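Local structure of acetyltransferase, GNAT family (3IWG) at residues P30-W35 with Y207-M212; F120-L125 with A265-Q270. The protein probably transfers an acyl group, as expected of an acetyltransferase of the GNAT family. One frame throughout, in Å; residues are numbered along the deposited sequence. Where two conformers were deposited one is given.

Contact 1 of 2, residues P30-W35 with Y207-M212; sequences PLDGMW and YADLGM
Asp32 OD1 is gripped by two donors: a water at 2.6 Å and the hydroxyl OG of Ser245. The same water gives its other hydrogen to Asp209 OD1 at 2.8 Å. It thus links the two carboxylates, which come within 4.3 Å of each other between Asp32 OD1 and Asp209 OD2. Asp209 CG is anti to the backbone N (chi1 -171°), placing CG on the side of the helix start. There Gly33 N makes a weak, bent bond to Asp209 OD2 at 3.4 Å. Arg198 adds a long, weak ion pair to OD2.

Asp32 is the N-cap of helix 33-39. Its OD2 takes a nearly straight bond from Trp35 N (2.9 Å, 168°) on the anti lone pair, and a weak one from Met34 N. The cap and the water bridge thus use different oxygens. Strand 207-214 leads into helix 223-237, an arrangement consistent with the strand that precedes the cofactor-binding loop in GNAT folds. Ala208 and Leu210 pack on that helix, while Tyr207 and Asp209 turn to segment 30-35.

Pro30 CG sits over the centre of the Tyr207 ring in a CH-pi contact, 3.5 Å from the ring centroid and 6° off its normal. Pro30 CD lies near Tyr207 CZ and OH, and Pro30 CB lies by Tyr207 CD2. Ile243 of strand 241-247 touches both side chains.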
loop_
_atom_site.group_PDB
_atom_site.type_symbol
_atom_site.label_atom_id
_atom_site.label_comp_id
_atom_site.label_asym_id
_atom_site.label_seq_id
_atom_site.Cartn_x
_atom_site.Cartn_y
_atom_site.Cartn_z
ATOM N N PRO A 30 -10.817 1.640 22.784
ATOM C CA PRO A 30 -10.039 1.908 21.549
ATOM C C PRO A 30 -10.942 2.155 20.319
ATOM O O PRO A 30 -11.971 1.501 20.150
ATOM C CB PRO A 30 -9.192 0.640 21.396
ATOM C CG PRO A 30 -9.982 -0.433 22.213
ATOM C CD PRO A 30 -10.502 0.332 23.389
ATOM N N LEU A 31 -10.575 3.132 19.501
ATOM C CA LEU A 31 -11.319 3.464 18.302
ATOM C C LEU A 31 -10.901 2.652 17.062
ATOM O O LEU A 31 -9.815 2.063 16.988
ATOM C CB LEU A 31 -11.187 4.947 17.993
ATOM C CG LEU A 31 -11.507 5.877 19.164
ATOM C CD1 LEU A 31 -11.272 7.307 18.770
ATOM C CD2 LEU A 31 -12.961 5.598 19.618
ATOM N N ASP A 32 -11.777 2.656 16.073
ATOM C CA ASP A 32 -11.568 1.865 14.886
ATOM C C ASP A 32 -10.344 2.275 14.071
ATOM O O ASP A 32 -10.283 3.374 13.535
ATOM C CB ASP A 32 -12.749 1.940 13.943
ATOM C CG ASP A 32 -12.578 0.987 12.801
ATOM O OD1 ASP A 32 -12.846 -0.208 13.039
ATOM O OD2 ASP A 32 -12.094 1.408 11.715
ATOM N N GLY A 33 -9.427 1.343 13.916
ATOM C CA GLY A 33 -8.226 1.558 13.097
ATOM C C GLY A 33 -8.377 2.141 11.695
ATOM O O GLY A 33 -7.636 3.038 11.311
HETATM N N MSE A 34 -9.349 1.655 10.924
HETATM C CA MSE A 34 -9.475 2.140 9.536
HETATM C C MSE A 34 -9.994 3.558 9.603
HETATM O O MSE A 34 -9.466 4.420 8.926
HETATM C CB MSE A 34 -10.383 1.261 8.650
HETATM C CG MSE A 34 -9.748 0.818 7.319
HETATM SE SE MSE A 34 -8.580 2.089 6.261
HETATM C CE MSE A 34 -6.935 1.021 6.298
ATOM N N TRP A 35 -10.971 3.816 10.465
ATOM C CA TRP A 35 -11.475 5.187 10.621
ATOM C C TRP A 35 -10.412 6.173 11.100
ATOM O O TRP A 35 -10.213 7.225 10.474
ATOM C CB TRP A 35 -12.672 5.223 11.539
ATOM C CG TRP A 35 -13.830 4.776 10.857
ATOM C CD1 TRP A 35 -14.256 3.509 10.745
ATOM C CD2 TRP A 35 -14.699 5.573 10.075
ATOM N NE1 TRP A 35 -15.397 3.450 9.966
ATOM C CE2 TRP A 35 -15.689 4.708 9.537
ATOM C CE3 TRP A 35 -14.755 6.938 9.785
ATOM C CZ2 TRP A 35 -16.722 5.154 8.711
ATOM C CZ3 TRP A 35 -15.793 7.394 8.961
ATOM C CH2 TRP A 35 -16.776 6.488 8.437
ATOM N N TYR A 207 -3.980 -3.421 21.797
ATOM C CA TYR A 207 -5.042 -4.087 21.061
ATOM C C TYR A 207 -4.654 -4.582 19.664
ATOM O O TYR A 207 -3.681 -4.104 19.031
ATOM C CB TYR A 207 -6.213 -3.131 20.938
ATOM C CG TYR A 207 -6.750 -2.669 22.286
ATOM C CD1 TYR A 207 -7.692 -3.418 22.962
ATOM C CD2 TYR A 207 -6.311 -1.471 22.878
ATOM C CE1 TYR A 207 -8.221 -3.003 24.196
ATOM C CE2 TYR A 207 -6.821 -1.043 24.132
ATOM C CZ TYR A 207 -7.774 -1.820 24.790
ATOM O OH TYR A 207 -8.314 -1.427 26.025
ATOM N N ALA A 208 -5.417 -5.566 19.197
ATOM C CA ALA A 208 -5.333 -6.044 17.827
ATOM C C ALA A 208 -6.701 -5.833 17.160
ATOM O O ALA A 208 -7.738 -6.178 17.720
ATOM C CB ALA A 208 -4.925 -7.486 17.787
ATOM N N ASP A 209 -6.697 -5.282 15.960
ATOM C CA ASP A 209 -7.910 -4.991 15.236
ATOM C C ASP A 209 -8.039 -6.068 14.143
ATOM O O ASP A 209 -7.184 -6.156 13.256
ATOM C CB ASP A 209 -7.757 -3.604 14.628
ATOM C CG ASP A 209 -9.042 -3.038 14.005
ATOM O OD1 ASP A 209 -10.162 -3.609 14.096
ATOM O OD2 ASP A 209 -8.917 -1.942 13.422
ATOM N N LEU A 210 -9.096 -6.878 14.213
ATOM C CA LEU A 210 -9.259 -8.023 13.335
ATOM C C LEU A 210 -10.197 -7.761 12.157
ATOM O O LEU A 210 -11.150 -7.019 12.261
ATOM C CB LEU A 210 -9.784 -9.217 14.131
ATOM C CG LEU A 210 -9.108 -9.445 15.473
ATOM C CD1 LEU A 210 -9.679 -10.681 16.198
ATOM C CD2 LEU A 210 -7.570 -9.520 15.347
ATOM N N GLY A 211 -9.899 -8.371 11.024
ATOM C CA GLY A 211 -10.807 -8.388 9.867
ATOM C C GLY A 211 -10.749 -9.750 9.210
ATOM O O GLY A 211 -9.794 -10.495 9.396
HETATM N N MSE A 212 -11.797 -10.096 8.488
HETATM C CA MSE A 212 -11.819 -11.318 7.720
HETATM C C MSE A 212 -12.656 -11.176 6.441
HETATM O O MSE A 212 -13.566 -10.349 6.354
HETATM C CB MSE A 212 -12.401 -12.517 8.470
HETATM C CG MSE A 212 -12.856 -12.319 9.878
HETATM SE SE MSE A 212 -14.655 -11.678 10.062
HETATM C CE MSE A 212 -14.446 -9.776 10.157
HETATM O O HOH W 1 -12.098 -1.751 15.020
#

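Contact 2 of 2, residues F120-L125 with A265-Q270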
loop_
_atom_site.group_PDB
_atom_site.type_symbol
_atom_site.label_atom_id
_atom_site.label_comp_id
_atom_site.label_asym_id
_atom_site.label_seq_id
_atom_site.Cartn_x
_atom_site.Cartn_y
_atom_site.Cartn_z
ATOM N N PHE A 120 -29.845 10.970 11.815
ATOM C CA PHE A 120 -28.754 10.079 11.972
ATOM C C PHE A 120 -29.056 8.716 11.420
ATOM O O PHE A 120 -30.202 8.335 11.262
ATOM C CB PHE A 120 -28.417 9.923 13.444
ATOM C CG PHE A 120 -29.259 8.881 14.131
ATOM C CD1 PHE A 120 -30.588 9.114 14.387
ATOM C CD2 PHE A 120 -28.723 7.633 14.455
ATOM C CE1 PHE A 120 -31.372 8.129 14.984
ATOM C CE2 PHE A 120 -29.510 6.658 15.048
ATOM C CZ PHE A 120 -30.816 6.906 15.320
ATOM N N LYS A 121 -27.983 7.980 11.173
ATOM C CA LYS A 121 -28.054 6.553 11.082
ATOM C C LYS A 121 -26.789 5.908 11.620
ATOM O O LYS A 121 -25.718 6.530 11.683
ATOM C CB LYS A 121 -28.254 6.168 9.643
ATOM C CG LYS A 121 -27.082 6.528 8.769
ATOM C CD LYS A 121 -27.453 6.268 7.324
ATOM C CE LYS A 121 -26.639 7.093 6.333
ATOM N NZ LYS A 121 -27.224 6.874 4.992
ATOM N N VAL A 122 -26.913 4.643 11.990
ATOM C CA VAL A 122 -25.785 3.886 12.486
ATOM C C VAL A 122 -24.917 3.487 11.315
ATOM O O VAL A 122 -25.412 3.101 10.311
ATOM C CB VAL A 122 -26.253 2.635 13.236
ATOM C CG1 VAL A 122 -25.087 1.908 13.870
ATOM C CG2 VAL A 122 -27.238 3.057 14.322
ATOM N N ASN A 123 -23.617 3.571 11.465
ATOM C CA ASN A 123 -22.705 3.108 10.402
ATOM C C ASN A 123 -22.100 1.724 10.705
ATOM O O ASN A 123 -21.992 0.902 9.867
ATOM C CB ASN A 123 -21.571 4.120 10.300
ATOM C CG ASN A 123 -20.551 3.759 9.255
ATOM O OD1 ASN A 123 -19.494 3.246 9.574
ATOM N ND2 ASN A 123 -20.845 4.097 7.999
ATOM N N SER A 124 -21.674 1.486 11.922
ATOM C CA SER A 124 -21.101 0.203 12.253
ATOM C C SER A 124 -21.119 -0.054 13.717
ATOM O O SER A 124 -21.434 0.822 14.510
ATOM C CB SER A 124 -19.654 0.076 11.704
ATOM O OG SER A 124 -19.020 1.317 11.592
ATOM N N LEU A 125 -20.805 -1.289 14.070
ATOM C CA LEU A 125 -20.716 -1.700 15.437
ATOM C C LEU A 125 -19.248 -1.938 15.763
ATOM O O LEU A 125 -18.513 -2.495 14.933
ATOM C CB LEU A 125 -21.525 -2.974 15.640
ATOM C CG LEU A 125 -23.058 -2.967 15.440
ATOM C CD1 LEU A 125 -23.430 -2.769 13.958
ATOM C CD2 LEU A 125 -23.649 -4.264 15.968
ATOM N N ALA A 265 -20.877 -2.619 22.921
ATOM C CA ALA A 265 -21.573 -1.537 23.603
ATOM C C ALA A 265 -21.453 -0.253 22.805
ATOM O O ALA A 265 -21.995 0.766 23.226
ATOM C CB ALA A 265 -21.007 -1.319 24.971
ATOM N N HIS A 266 -20.785 -0.310 21.653
ATOM C CA HIS A 266 -20.461 0.872 20.866
ATOM C C HIS A 266 -20.853 0.847 19.415
ATOM O O HIS A 266 -20.942 -0.222 18.794
ATOM C CB HIS A 266 -18.977 1.127 20.970
ATOM C CG HIS A 266 -18.577 1.563 22.328
ATOM N ND1 HIS A 266 -18.821 2.835 22.783
ATOM C CD2 HIS A 266 -18.019 0.884 23.359
ATOM C CE1 HIS A 266 -18.409 2.928 24.039
ATOM N NE2 HIS A 266 -17.908 1.759 24.406
ATOM N N ARG A 267 -21.044 2.054 18.868
ATOM C CA ARG A 267 -21.565 2.254 17.531
ATOM C C ARG A 267 -20.867 3.432 16.922
ATOM O O ARG A 267 -20.548 4.350 17.618
ATOM C CB ARG A 267 -23.068 2.580 17.554
ATOM C CG ARG A 267 -23.975 1.483 18.043
ATOM C CD ARG A 267 -23.974 0.251 17.146
ATOM N NE ARG A 267 -24.949 -0.736 17.598
ATOM C CZ ARG A 267 -24.715 -1.625 18.540
ATOM N NH1 ARG A 267 -23.553 -1.668 19.155
ATOM N NH2 ARG A 267 -25.662 -2.480 18.877
ATOM N N ILE A 268 -20.617 3.398 15.615
ATOM C CA ILE A 268 -20.224 4.604 14.887
ATOM C C ILE A 268 -21.480 5.060 14.178
ATOM O O ILE A 268 -22.143 4.285 13.447
ATOM C CB ILE A 268 -19.098 4.374 13.809
ATOM C CG1 ILE A 268 -17.790 4.015 14.475
ATOM C CG2 ILE A 268 -18.870 5.621 13.019
ATOM C CD1 ILE A 268 -16.586 3.625 13.525
ATOM N N VAL A 269 -21.769 6.331 14.336
ATOM C CA VAL A 269 -22.981 6.898 13.821
ATOM C C VAL A 269 -22.627 7.993 12.863
ATOM O O VAL A 269 -21.657 8.741 13.086
ATOM C CB VAL A 269 -23.830 7.496 14.999
ATOM C CG1 VAL A 269 -25.082 8.160 14.476
ATOM C CG2 VAL A 269 -24.144 6.432 16.089
ATOM N N GLN A 270 -23.443 8.134 11.839
ATOM C CA GLN A 270 -23.336 9.217 10.888
ATOM C C GLN A 270 -24.456 10.173 11.148
ATOM O O GLN A 270 -25.620 9.774 10.978
ATOM C CB GLN A 270 -23.498 8.699 9.447
ATOM C CG GLN A 270 -23.284 9.763 8.389
ATOM C CD GLN A 270 -23.436 9.249 6.960
ATOM O OE1 GLN A 270 -23.328 8.043 6.682
ATOM N NE2 GLN A 270 -23.732 10.167 6.054
HETATM O O HOH W 2 -23.088 5.552 7.685
#
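A classic beta bulge interrupts the antiparallel pairing of 120-125 with 265-270: Asn123 and Ser124 both face Ile268. Ile268 O accepts from Asn123 N at 2.6 Å and from Ser124 N at 3.2 Å. Both donors lie in its carbonyl plane. The register shifts by one residue here. Lys121 with Gln270 and Ser124 with Ile268 are hydrogen-bonded pairs; Val122 with Val269 and Leu125 with Arg267 are non-hydrogen-bonded ones.

The bulge brings the side chains of Asn123 and Ser124 together, and Ser124 OG donates to Asn123 OD1 at 2.8 Å. The other branch, Asn123 ND2, gives a hydrogen to a water 2.7 Å away. That water donates to Gln270 OE1, so it joins the two strands. The extended Lys121 and Gln270 chains run side by side, with Lys121 CE near OE1.

On the face that carries Val122, Val269, Leu125 and Arg267, Leu125 CG lies over the guanidinium of Arg267, 3.6 Å above its plane and toward the rim. Chi2 of -64° bends the Arg267 chain and sets CD beside Leu125 CG. Arg267 NH1 donates to His266 O at 3.0 Å, with that oxygen in the guanidinium plane. NH1 itself stands well above the carbonyl plane of His266. This bond restrains the rotation of the flat group.

At the Phe120 end, Val269 CG1 meets the edge of the Phe120 ring, 3.7 Å from Phe120 CD2.

Strand 262-273 also pairs with strand 99-103, and strand 117-129 with strand 241-247. Helix 33-39 covers the face that carries Ile268.

How the contacts relate
From the N terminus the chain passes 30-35, then 120-125, 207-212 and 265-270. Contact 1 closes a loop of 171 residues. Contact 2 opens inside that loop and closes beyond it, so the two cross rather than nest. Each joins the N-terminal half of the chain to the C-terminal half. Contact 1 sets the start of helix 33-39 against strand 207-214. Contact 2 places the last strand between 99-103 and 117-129, so strands from the two halves alternate there. The contacts touch: Trp35 CZ2 is 3.5 Å from Asn123 OD1, and Trp35 CD1 is 3.6 Å from Ile268 CD1.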